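Local structure of PfkB (Polaromonas sp. JS666, 4DU5) at residues G33-L38 and R88-A93; A78-T83 and H103-A108; A215-P220 and A246-V251; D285-G290 and E303-G308. The protein probably phosphorylates a sugar or related small alcohol, using a nucleoside triphosphate, as a carbohydrate kinase of the PfkB family. All blocks are in the same frame, centred on the assembly; numbering follows the deposited sequence.

Contact 1: residues G33-L38 and R88-A93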
loop_
_atom_site.group_PDB
_atom_site.type_symbol
_atom_site.label_atom_id
_atom_site.label_comp_id
_atom_site.label_asym_id
_atom_site.label_seq_id
_atom_site.Cartn_x
_atom_site.Cartn_y
_atom_site.Cartn_z
ATOM N N GLY A 33 -4.038 9.895 17.146
ATOM C CA GLY A 33 -4.651 8.976 16.203
ATOM C C GLY A 33 -3.933 8.812 14.888
ATOM O O GLY A 33 -3.005 9.553 14.555
ATOM N N GLU A 34 -4.390 7.820 14.140
ATOM C CA GLU A 34 -3.750 7.459 12.904
ATOM C C GLU A 34 -4.510 8.039 11.758
ATOM O O GLU A 34 -5.699 7.789 11.614
ATOM C CB GLU A 34 -3.712 5.956 12.778
ATOM C CG GLU A 34 -3.449 5.524 11.393
ATOM C CD GLU A 34 -2.883 4.124 11.282
ATOM O OE1 GLU A 34 -3.199 3.261 12.134
ATOM O OE2 GLU A 34 -2.123 3.894 10.311
ATOM N N ALA A 35 -3.838 8.819 10.932
ATOM C CA ALA A 35 -4.411 9.129 9.634
ATOM C C ALA A 35 -3.899 8.119 8.634
ATOM O O ALA A 35 -2.834 7.567 8.803
ATOM C CB ALA A 35 -4.042 10.527 9.203
HETATM N N MSE A 36 -4.681 7.877 7.597
HETATM C CA MSE A 36 -4.265 7.074 6.461
HETATM C C MSE A 36 -4.640 7.813 5.199
HETATM O O MSE A 36 -5.485 8.698 5.232
HETATM C CB MSE A 36 -4.978 5.731 6.466
HETATM C CG MSE A 36 -4.750 4.907 7.692
HETATM SE SE MSE A 36 -6.324 3.814 8.030
HETATM C CE MSE A 36 -7.449 5.142 8.998
HETATM N N MSE A 37 -3.995 7.446 4.094
HETATM C CA MSE A 37 -4.344 7.945 2.777
HETATM C C MSE A 37 -5.518 7.124 2.251
HETATM O O MSE A 37 -5.554 5.890 2.357
HETATM C CB MSE A 37 -3.151 7.894 1.818
HETATM C CG MSE A 37 -3.359 8.673 0.528
HETATM SE SE MSE A 37 -1.920 8.519 -0.858
HETATM C CE MSE A 37 -2.109 6.604 -1.294
ATOM N N LEU A 38 -6.497 7.848 1.717
ATOM C CA LEU A 38 -7.706 7.270 1.184
ATOM C C LEU A 38 -7.732 7.323 -0.340
ATOM O O LEU A 38 -7.800 8.386 -0.936
ATOM C CB LEU A 38 -8.902 7.996 1.785
ATOM C CG LEU A 38 -10.304 7.604 1.350
ATOM C CD1 LEU A 38 -10.416 6.142 1.014
ATOM C CD2 LEU A 38 -11.204 7.924 2.487
ATOM N N ARG A 88 4.061 12.009 3.435
ATOM C CA ARG A 88 4.321 13.432 3.209
ATOM C C ARG A 88 3.044 14.132 2.767
ATOM O O ARG A 88 2.833 15.299 3.101
ATOM C CB ARG A 88 5.468 13.669 2.218
ATOM C CG ARG A 88 6.875 13.355 2.776
ATOM C CD ARG A 88 7.967 13.726 1.772
ATOM N NE ARG A 88 8.609 12.576 1.118
ATOM C CZ ARG A 88 8.381 12.159 -0.135
ATOM N NH1 ARG A 88 7.491 12.760 -0.913
ATOM N NH2 ARG A 88 9.044 11.117 -0.614
ATOM N N TYR A 89 2.189 13.416 2.035
ATOM C CA TYR A 89 0.887 13.944 1.694
ATOM C C TYR A 89 0.048 14.202 2.979
ATOM O O TYR A 89 -0.537 15.279 3.153
ATOM C CB TYR A 89 0.173 13.022 0.705
ATOM C CG TYR A 89 -1.296 13.324 0.595
ATOM C CD1 TYR A 89 -1.760 14.398 -0.176
ATOM C CD2 TYR A 89 -2.224 12.577 1.310
ATOM C CE1 TYR A 89 -3.128 14.705 -0.235
ATOM C CE2 TYR A 89 -3.565 12.876 1.253
ATOM C CZ TYR A 89 -4.010 13.932 0.481
ATOM O OH TYR A 89 -5.345 14.179 0.439
ATOM N N LEU A 90 0.015 13.232 3.879
ATOM C CA LEU A 90 -0.797 13.336 5.080
ATOM C C LEU A 90 -0.354 14.469 5.992
ATOM O O LEU A 90 -1.183 15.179 6.562
ATOM C CB LEU A 90 -0.812 12.009 5.829
ATOM C CG LEU A 90 -1.546 10.902 5.064
ATOM C CD1 LEU A 90 -1.485 9.602 5.834
ATOM C CD2 LEU A 90 -2.989 11.286 4.756
ATOM N N LEU A 91 0.951 14.644 6.118
ATOM C CA LEU A 91 1.495 15.704 6.917
ATOM C C LEU A 91 1.107 17.059 6.321
ATOM O O LEU A 91 0.668 17.951 7.030
ATOM C CB LEU A 91 3.016 15.563 7.018
ATOM C CG LEU A 91 3.662 16.605 7.941
ATOM C CD1 LEU A 91 3.501 16.182 9.412
ATOM C CD2 LEU A 91 5.109 16.864 7.584
ATOM N N ALA A 92 1.258 17.200 5.015
ATOM C CA ALA A 92 0.952 18.453 4.333
ATOM C C ALA A 92 -0.540 18.783 4.239
ATOM O O ALA A 92 -0.906 19.968 4.251
ATOM C CB ALA A 92 1.586 18.476 2.941
ATOM N N ALA A 93 -1.409 17.776 4.113
ATOM C CA ALA A 93 -2.850 18.060 4.020
ATOM C C ALA A 93 -3.410 18.386 5.391
ATOM O O ALA A 93 -4.325 19.175 5.521
ATOM C CB ALA A 93 -3.608 16.924 3.383
#
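Met-37 and Leu-90 meet where the small four-stranded sheet of this PfkB-family protein, which resembles the lid of ribokinase-like enzymes, rests on helix 85-95 of the main domain. The short strand and helix segments run nearly perpendicular, at 92°, with their axes 8.6 Å apart at closest approach. Leu-90 is the main knob. With its CG beside the backbone N (chi1 -67°), both methyls lie over one face of the peptide that links Met-36 to Met-37: CD2 lies 3.6 Å from Met-36 O, and CD1 lies 3.7 Å from Met-37 N. CD1 also comes within 4.3 Å of Ala-35 CB. At the neighbouring position on the helix, Tyr-89 crosses Met-37, modelled as selenomethionine, at about a right angle. Met-37 CG approaches Tyr-89 CD2 obliquely at 4.1 Å, and its SE sits 5.3 Å from the centroid of the Tyr-89 ring, a Met-aromatic contact 39° off the ring normal. Ala-93 CB lies over one face of that ring. Phe-116 of the second subunit packs on Met-37, and Arg-88 forms a salt bridge to Glu-48 of the same subunit, so the junction borders the dimer interface. No hydrogen bond crosses the contact; the strand's backbone pairs instead with Ala-58, Gly-113 and Gln-115. Between these segments apolar packing and one Met-aromatic contact depend on shape more than on directed bonds.

Contact 2: residues A78-T83 and H103-A108; sequences ASRLGT and HVVCDA
Residues 78-81 and 104-106 run side by side as parallel strands, their axes 4.6 Å apart and only 12° from alignment. Val-105 is bonded through both its N and its O: the N reaches Ser-79 O at 2.9 Å, and the O accepts Leu-81 N at 3.0 Å. The ladder ends with Asp-107 N on Leu-81 O, also 3.0 Å, nearly along the C=O axis; at the other end, Ser-79 N to His-103 O is a weak bond. The two strands and helix 85-95 between them form a beta-alpha-beta unit at one end of the large sheet, where strand 100-106 is outermost within the chain. The helix covers the face that carries Leu-81 and Val-104, whose CD1 and CG1 touch at 3.7 Å, and Leu-91 of the helix packs on both. On the opposite face Arg-80 and Val-105 lie side by side. A bend at chi3 (75°) brings the guanidinium alongside Val-105, whose CG1 lies over one of its faces, 3.4 Å from Arg-80 NH2. The same nitrogen makes a salt bridge of 3.0 Å to Asp-107 OD2; its N-H bond is weak and bent, the guanidinium and carboxylate planes standing 67° apart. Elsewhere Arg-80 NE bonds Gln-110 and NH1 pairs with Asp-144, while Asp-107 OD1 accepts Thr-109 N, which together would hold both groups in place. Beyond the ladder, Thr-83 CG2 rests 3.9 Å from Cys-106 CB.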
loop_
_atom_site.group_PDB
_atom_site.type_symbol
_atom_site.label_atom_id
_atom_site.label_comp_id
_atom_site.label_asym_id
_atom_site.label_seq_id
_atom_site.Cartn_x
_atom_site.Cartn_y
_atom_site.Cartn_z
ATOM N N ALA A 78 -1.283 14.516 17.232
ATOM C CA ALA A 78 -0.127 13.690 17.510
ATOM C C ALA A 78 -0.231 12.354 16.771
ATOM O O ALA A 78 -1.240 11.645 16.885
ATOM C CB ALA A 78 -0.012 13.460 18.979
ATOM N N SER A 79 0.804 12.003 16.016
ATOM C CA SER A 79 0.799 10.763 15.233
ATOM C C SER A 79 2.218 10.345 14.733
ATOM O O SER A 79 3.227 11.045 14.961
ATOM C CB SER A 79 -0.191 10.889 14.064
ATOM O OG SER A 79 -0.742 9.646 13.697
ATOM N N ARG A 80 2.291 9.191 14.071
ATOM C CA ARG A 80 3.498 8.786 13.366
ATOM C C ARG A 80 3.067 8.580 11.940
ATOM O O ARG A 80 1.916 8.229 11.698
ATOM C CB ARG A 80 4.050 7.453 13.907
ATOM C CG ARG A 80 4.375 7.383 15.408
ATOM C CD ARG A 80 5.192 6.127 15.684
ATOM N NE ARG A 80 6.547 6.351 15.195
ATOM C CZ ARG A 80 7.544 6.803 15.952
ATOM N NH1 ARG A 80 7.354 7.021 17.239
ATOM N NH2 ARG A 80 8.725 7.034 15.425
ATOM N N LEU A 81 3.997 8.796 11.013
ATOM C CA LEU A 81 3.827 8.507 9.593
ATOM C C LEU A 81 5.177 8.083 9.025
ATOM O O LEU A 81 6.219 8.457 9.557
ATOM C CB LEU A 81 3.429 9.785 8.854
ATOM C CG LEU A 81 2.116 10.512 9.147
ATOM C CD1 LEU A 81 2.168 11.891 8.525
ATOM C CD2 LEU A 81 0.937 9.664 8.612
ATOM N N GLY A 82 5.178 7.348 7.917
ATOM C CA GLY A 82 6.396 7.171 7.164
ATOM C C GLY A 82 6.821 8.481 6.511
ATOM O O GLY A 82 6.098 9.497 6.562
ATOM N N THR A 83 8.001 8.464 5.888
ATOM C CA THR A 83 8.493 9.609 5.117
ATOM C C THR A 83 8.370 9.277 3.645
ATOM O O THR A 83 8.974 9.954 2.789
ATOM C CB THR A 83 9.951 9.913 5.403
ATOM O OG1 THR A 83 10.733 8.786 5.001
ATOM C CG2 THR A 83 10.170 10.220 6.890
ATOM N N HIS A 103 4.013 17.424 16.466
ATOM C CA HIS A 103 4.158 16.159 17.170
ATOM C C HIS A 103 3.802 14.977 16.313
ATOM O O HIS A 103 3.512 13.884 16.820
ATOM C CB HIS A 103 3.415 16.168 18.500
ATOM C CG HIS A 103 4.094 17.005 19.535
ATOM N ND1 HIS A 103 4.636 16.471 20.684
ATOM C CD2 HIS A 103 4.377 18.329 19.562
ATOM C CE1 HIS A 103 5.212 17.434 21.384
ATOM N NE2 HIS A 103 5.048 18.575 20.737
ATOM N N VAL A 104 3.877 15.200 15.005
ATOM C CA VAL A 104 3.835 14.102 14.090
ATOM C C VAL A 104 5.265 13.687 13.780
ATOM O O VAL A 104 5.999 14.387 13.082
ATOM C CB VAL A 104 3.079 14.445 12.812
ATOM C CG1 VAL A 104 2.953 13.212 11.940
ATOM C CG2 VAL A 104 1.693 15.001 13.149
ATOM N N VAL A 105 5.665 12.554 14.340
ATOM C CA VAL A 105 6.943 11.975 14.008
ATOM C C VAL A 105 6.843 11.348 12.617
ATOM O O VAL A 105 6.023 10.463 12.370
ATOM C CB VAL A 105 7.353 10.894 15.019
ATOM C CG1 VAL A 105 8.700 10.297 14.635
ATOM C CG2 VAL A 105 7.387 11.455 16.445
ATOM N N CYS A 106 7.679 11.817 11.712
ATOM C CA CYS A 106 7.860 11.159 10.462
ATOM C C CYS A 106 9.113 10.297 10.547
ATOM O O CYS A 106 10.226 10.783 10.378
ATOM C CB CYS A 106 7.979 12.207 9.403
ATOM S SG CYS A 106 6.589 13.315 9.508
ATOM N N ASP A 107 8.903 9.013 10.814
ATOM C CA ASP A 107 9.949 8.028 11.007
ATOM C C ASP A 107 10.259 7.236 9.742
ATOM O O ASP A 107 9.498 6.337 9.384
ATOM C CB ASP A 107 9.479 7.053 12.075
ATOM C CG ASP A 107 10.495 5.979 12.385
ATOM O OD1 ASP A 107 11.388 5.705 11.549
ATOM O OD2 ASP A 107 10.381 5.392 13.484
ATOM N N ALA A 108 11.395 7.512 9.100
ATOM C CA ALA A 108 11.763 6.815 7.855
ATOM C C ALA A 108 11.777 5.256 7.861
ATOM O O ALA A 108 11.744 4.650 6.801
ATOM C CB ALA A 108 13.060 7.371 7.284
#

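Contact 3: residues A215-P220 and A246-V251; sequences ADWVLP and AKLVVV
Pro-220 pushes its ring into the groove between Val-249 and Val-251, crossing both valines at about a right angle. Its CD meets Val-249 CG1 at 3.7 Å, and its CG reaches Val-251 CG2 at 4.1 Å. A glycine in its place would probably leave a hollow between these two valines and set the chain there freer to turn. Farther back on the same side, Val-218 CG2 fits against Ala-246 CB at 3.8 Å, the small alanine giving the branch its seat. Strands 217-218 and 248-252, which these residues belong to or flank, are parallel neighbours in the large central sheet of the ribokinase-like alpha/beta fold; helix 234-243 covers Val-249 and Val-251, whereas helix 283-296 packs on the other face. There Leu-248 reaches over the indole of Trp-217: with CG anti to the backbone N (chi1 -175°), its CD2 lies over one ring face, 4.0 Å from Trp-217 CG. His-155 stacks with the same indole. Next along, Leu-219 lies beside Val-250, pointing the same way, its CD1 3.9 Å from Val-250 CB. Between the two faces the backbones are joined by hydrogen bonds. Asp-216 O takes two N-H groups, Lys-247 N at 2.7 Å on an in-plane lone pair and Leu-248 N in a weak bond; Val-218 then donates its N to Leu-248 O with a nearly straight 167° bond, and its O accepts Val-250 N at 3.1 Å.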
loop_
_atom_site.group_PDB
_atom_site.type_symbol
_atom_site.label_atom_id
_atom_site.label_comp_id
_atom_site.label_asym_id
_atom_site.label_seq_id
_atom_site.Cartn_x
_atom_site.Cartn_y
_atom_site.Cartn_z
ATOM N N ALA A 215 -13.224 10.056 30.907
ATOM C CA ALA A 215 -13.718 11.221 30.168
ATOM C C ALA A 215 -14.675 12.060 31.004
ATOM O O ALA A 215 -15.394 11.540 31.854
ATOM C CB ALA A 215 -14.393 10.779 28.902
ATOM N N ASP A 216 -14.688 13.360 30.735
ATOM C CA ASP A 216 -15.741 14.240 31.247
ATOM C C ASP A 216 -16.994 14.147 30.381
ATOM O O ASP A 216 -18.092 14.120 30.898
ATOM C CB ASP A 216 -15.255 15.696 31.334
ATOM C CG ASP A 216 -13.900 15.823 32.034
ATOM O OD1 ASP A 216 -13.768 15.254 33.138
ATOM O OD2 ASP A 216 -12.972 16.476 31.490
ATOM N N TRP A 217 -16.817 14.113 29.063
ATOM C CA TRP A 217 -17.952 14.094 28.116
ATOM C C TRP A 217 -17.934 12.846 27.245
ATOM O O TRP A 217 -16.982 12.601 26.514
ATOM C CB TRP A 217 -17.996 15.337 27.198
ATOM C CG TRP A 217 -17.576 16.632 27.821
ATOM C CD1 TRP A 217 -17.763 17.012 29.104
ATOM C CD2 TRP A 217 -16.939 17.726 27.165
ATOM N NE1 TRP A 217 -17.256 18.272 29.307
ATOM C CE2 TRP A 217 -16.741 18.732 28.130
ATOM C CE3 TRP A 217 -16.505 17.953 25.855
ATOM C CZ2 TRP A 217 -16.145 19.944 27.838
ATOM C CZ3 TRP A 217 -15.882 19.166 25.561
ATOM C CH2 TRP A 217 -15.725 20.152 26.548
ATOM N N VAL A 218 -19.002 12.066 27.308
ATOM C CA VAL A 218 -19.076 10.849 26.527
ATOM C C VAL A 218 -20.083 11.042 25.409
ATOM O O VAL A 218 -21.177 11.531 25.650
ATOM C CB VAL A 218 -19.357 9.655 27.442
ATOM C CG1 VAL A 218 -19.258 8.330 26.683
ATOM C CG2 VAL A 218 -18.323 9.662 28.567
ATOM N N LEU A 219 -19.700 10.688 24.187
ATOM C CA LEU A 219 -20.497 10.978 22.994
ATOM C C LEU A 219 -21.028 9.766 22.221
ATOM O O LEU A 219 -20.753 9.625 21.041
ATOM C CB LEU A 219 -19.662 11.830 22.051
ATOM C CG LEU A 219 -19.767 13.334 22.097
ATOM C CD1 LEU A 219 -20.248 13.896 23.412
ATOM C CD2 LEU A 219 -18.404 13.809 21.808
ATOM N N PRO A 220 -21.801 8.895 22.867
ATOM C CA PRO A 220 -22.212 7.670 22.161
ATOM C C PRO A 220 -23.397 7.799 21.233
ATOM O O PRO A 220 -24.268 8.655 21.418
ATOM C CB PRO A 220 -22.617 6.743 23.291
ATOM C CG PRO A 220 -23.092 7.695 24.361
ATOM C CD PRO A 220 -22.176 8.873 24.286
ATOM N N ALA A 246 -19.010 10.384 34.306
ATOM C CA ALA A 246 -18.954 11.429 33.277
ATOM C C ALA A 246 -19.794 12.619 33.688
ATOM O O ALA A 246 -20.825 12.458 34.305
ATOM C CB ALA A 246 -19.443 10.894 31.950
ATOM N N LYS A 247 -19.359 13.808 33.316
ATOM C CA LYS A 247 -20.057 15.029 33.650
ATOM C C LYS A 247 -21.185 15.298 32.661
ATOM O O LYS A 247 -22.102 16.083 32.925
ATOM C CB LYS A 247 -19.086 16.202 33.622
ATOM C CG LYS A 247 -18.157 16.302 34.814
ATOM C CD LYS A 247 -17.634 17.728 34.929
ATOM C CE LYS A 247 -16.668 17.884 36.099
ATOM N NZ LYS A 247 -16.247 19.322 36.239
ATOM N N LEU A 248 -21.089 14.659 31.506
ATOM C CA LEU A 248 -21.981 14.918 30.406
ATOM C C LEU A 248 -22.014 13.679 29.554
ATOM O O LEU A 248 -20.971 13.117 29.237
ATOM C CB LEU A 248 -21.457 16.094 29.565
ATOM C CG LEU A 248 -22.298 16.639 28.405
ATOM C CD1 LEU A 248 -23.536 17.332 28.956
ATOM C CD2 LEU A 248 -21.502 17.587 27.574
ATOM N N VAL A 249 -23.214 13.231 29.213
ATOM C CA VAL A 249 -23.375 12.303 28.115
ATOM C C VAL A 249 -24.333 12.919 27.102
ATOM O O VAL A 249 -25.389 13.455 27.463
ATOM C CB VAL A 249 -23.905 10.957 28.572
ATOM C CG1 VAL A 249 -23.856 9.961 27.409
ATOM C CG2 VAL A 249 -23.095 10.446 29.768
ATOM N N VAL A 250 -23.932 12.864 25.836
ATOM C CA VAL A 250 -24.765 13.275 24.734
ATOM C C VAL A 250 -24.877 12.040 23.877
ATOM O O VAL A 250 -23.880 11.618 23.274
ATOM C CB VAL A 250 -24.108 14.353 23.881
ATOM C CG1 VAL A 250 -25.077 14.825 22.844
ATOM C CG2 VAL A 250 -23.643 15.518 24.732
ATOM N N VAL A 251 -26.087 11.468 23.825
ATOM C CA VAL A 251 -26.360 10.250 23.053
ATOM C C VAL A 251 -26.942 10.665 21.713
ATOM O O VAL A 251 -27.926 11.375 21.689
ATOM C CB VAL A 251 -27.374 9.337 23.783
ATOM C CG1 VAL A 251 -27.666 8.109 22.968
ATOM C CG2 VAL A 251 -26.886 8.967 25.186
#

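Contact 4: residues D285-G290 and E303-G308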
loop_
_atom_site.group_PDB
_atom_site.type_symbol
_atom_site.label_atom_id
_atom_site.label_comp_id
_atom_site.label_asym_id
_atom_site.label_seq_id
_atom_site.Cartn_x
_atom_site.Cartn_y
_atom_site.Cartn_z
ATOM N N ASP A 285 -18.670 12.094 13.302
ATOM C CA ASP A 285 -17.549 13.018 13.317
ATOM C C ASP A 285 -18.023 14.472 13.284
ATOM O O ASP A 285 -17.467 15.324 13.979
ATOM C CB ASP A 285 -16.557 12.721 12.179
ATOM C CG ASP A 285 -15.916 11.299 12.278
ATOM O OD1 ASP A 285 -15.660 10.749 13.407
ATOM O OD2 ASP A 285 -15.636 10.756 11.178
ATOM N N GLY A 286 -19.060 14.757 12.515
ATOM C CA GLY A 286 -19.585 16.090 12.508
ATOM C C GLY A 286 -20.167 16.390 13.861
ATOM O O GLY A 286 -19.921 17.454 14.475
ATOM N N PHE A 287 -20.936 15.432 14.352
ATOM C CA PHE A 287 -21.550 15.631 15.619
ATOM C C PHE A 287 -20.507 16.099 16.626
ATOM O O PHE A 287 -20.649 17.192 17.140
ATOM C CB PHE A 287 -22.347 14.420 16.089
ATOM C CG PHE A 287 -23.243 14.732 17.226
ATOM C CD1 PHE A 287 -24.509 15.263 16.996
ATOM C CD2 PHE A 287 -22.807 14.556 18.538
ATOM C CE1 PHE A 287 -25.344 15.583 18.050
ATOM C CE2 PHE A 287 -23.640 14.873 19.621
ATOM C CZ PHE A 287 -24.907 15.394 19.381
ATOM N N ALA A 288 -19.432 15.347 16.854
ATOM C CA ALA A 288 -18.461 15.731 17.912
ATOM C C ALA A 288 -17.748 17.032 17.644
ATOM O O ALA A 288 -17.451 17.766 18.596
ATOM C CB ALA A 288 -17.445 14.641 18.215
ATOM N N VAL A 289 -17.457 17.327 16.376
ATOM C CA VAL A 289 -16.887 18.648 16.058
ATOM C C VAL A 289 -17.855 19.748 16.494
ATOM O O VAL A 289 -17.464 20.726 17.083
ATOM C CB VAL A 289 -16.550 18.813 14.580
ATOM C CG1 VAL A 289 -15.969 20.192 14.336
ATOM C CG2 VAL A 289 -15.521 17.759 14.141
ATOM N N GLY A 290 -19.138 19.541 16.243
ATOM C CA GLY A 290 -20.157 20.478 16.710
ATOM C C GLY A 290 -20.225 20.664 18.214
ATOM O O GLY A 290 -20.192 21.810 18.703
ATOM N N GLU A 303 -27.404 24.376 23.266
ATOM C CA GLU A 303 -27.026 25.000 21.995
ATOM C C GLU A 303 -25.835 24.257 21.349
ATOM O O GLU A 303 -25.642 24.331 20.121
ATOM C CB GLU A 303 -26.704 26.485 22.178
ATOM C CG GLU A 303 -27.747 27.317 22.996
ATOM C CD GLU A 303 -27.303 27.571 24.464
ATOM O OE1 GLU A 303 -27.017 26.583 25.184
ATOM O OE2 GLU A 303 -27.216 28.759 24.893
ATOM N N ALA A 304 -25.056 23.537 22.168
ATOM C CA ALA A 304 -23.901 22.807 21.689
ATOM C C ALA A 304 -24.358 21.570 20.941
ATOM O O ALA A 304 -23.833 21.259 19.821
ATOM C CB ALA A 304 -22.987 22.422 22.812
ATOM N N VAL A 305 -25.330 20.871 21.538
ATOM C CA VAL A 305 -25.881 19.678 20.886
ATOM C C VAL A 305 -26.533 20.023 19.553
ATOM O O VAL A 305 -26.483 19.232 18.621
ATOM C CB VAL A 305 -26.879 18.951 21.778
ATOM C CG1 VAL A 305 -27.251 17.629 21.179
ATOM C CG2 VAL A 305 -26.284 18.761 23.137
ATOM N N LYS A 306 -27.126 21.210 19.447
ATOM C CA LYS A 306 -27.750 21.542 18.179
ATOM C C LYS A 306 -26.692 21.883 17.153
ATOM O O LYS A 306 -26.818 21.482 15.988
ATOM C CB LYS A 306 -28.853 22.605 18.271
ATOM C CG LYS A 306 -28.388 24.032 18.384
ATOM C CD LYS A 306 -29.113 24.949 17.432
ATOM C CE LYS A 306 -30.598 24.695 17.440
ATOM N NZ LYS A 306 -31.275 25.875 16.802
ATOM N N ARG A 307 -25.625 22.566 17.583
ATOM C CA ARG A 307 -24.492 22.721 16.658
ATOM C C ARG A 307 -24.011 21.332 16.191
ATOM O O ARG A 307 -24.004 21.040 14.987
ATOM C CB ARG A 307 -23.339 23.538 17.225
ATOM C CG ARG A 307 -22.236 23.740 16.172
ATOM C CD ARG A 307 -20.999 24.329 16.727
ATOM N NE ARG A 307 -21.227 25.672 17.238
ATOM C CZ ARG A 307 -20.326 26.388 17.914
ATOM N NH1 ARG A 307 -19.133 25.886 18.203
ATOM N NH2 ARG A 307 -20.612 27.610 18.310
ATOM N N GLY A 308 -23.649 20.479 17.149
ATOM C CA GLY A 308 -23.325 19.093 16.865
ATOM C C GLY A 308 -24.286 18.521 15.856
ATOM O O GLY A 308 -23.873 17.985 14.804
#
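Arg-307 NH1 is gripped by Asp-297 in a salt bridge and by Ser-293 OG in a hydrogen bond, while the same side chain lays its CD 3.3 Å from Gly-290 O. This joins helices 283-296 and 301-316, a helical hairpin whose segments are roughly antiparallel at 147°. The first helix carries the aspartate of the family's Gly-Ala-Gly-Asp signature, Asp-285, a motif that in relatives lies at the phosphoryl-transfer site. The lack of side chains at Gly-290 and Gly-308 lets the axes come within 7.4 Å, and backbone meets backbone without any hydrogen bond between the helices. Beside this seam the Phe-287 ring, its CG anti to the backbone N (chi1 -166°), spreads over the other helix. Val-305 CG1 meets the ring at its edge, near the plane, 3.7 Å from Phe-287 CZ, and Gly-308 CA lies over one ring face, 4.0 Å above the plane and offset toward the rim. Replacing Phe-287 with an alanine is likely to open a gap over Gly-308 and leave Val-305 CG1 without its partner. The backbone of the same residue adds a CA-H...O contact, Phe-287 CA lying 3.4 Å from Gly-308 O.

The four contacts form two separate pairs. Contacts 1 and 2, centred 10 Å apart, alternate along the chain and share the unit of strand 75-81, helix 85-95 and strand 100-106, with Leu-90 touching Leu-81. Contacts 3 and 4 follow in series, their centres 13 Å apart, with Val-250 packed against Phe-287 and Val-305. Contact 3 lies across the chain's centre from contacts 1 and 2, as contact 4 does from contact 2. Contacts 2 and 3 lie in the same nine-stranded sheet, yet their centres are about 31 Å apart. Contact 1 adds the small sheet and the second subunit to the sheet edge formed by contact 2, whereas the second pair ties the sheet's later strands to the signature-bearing helix.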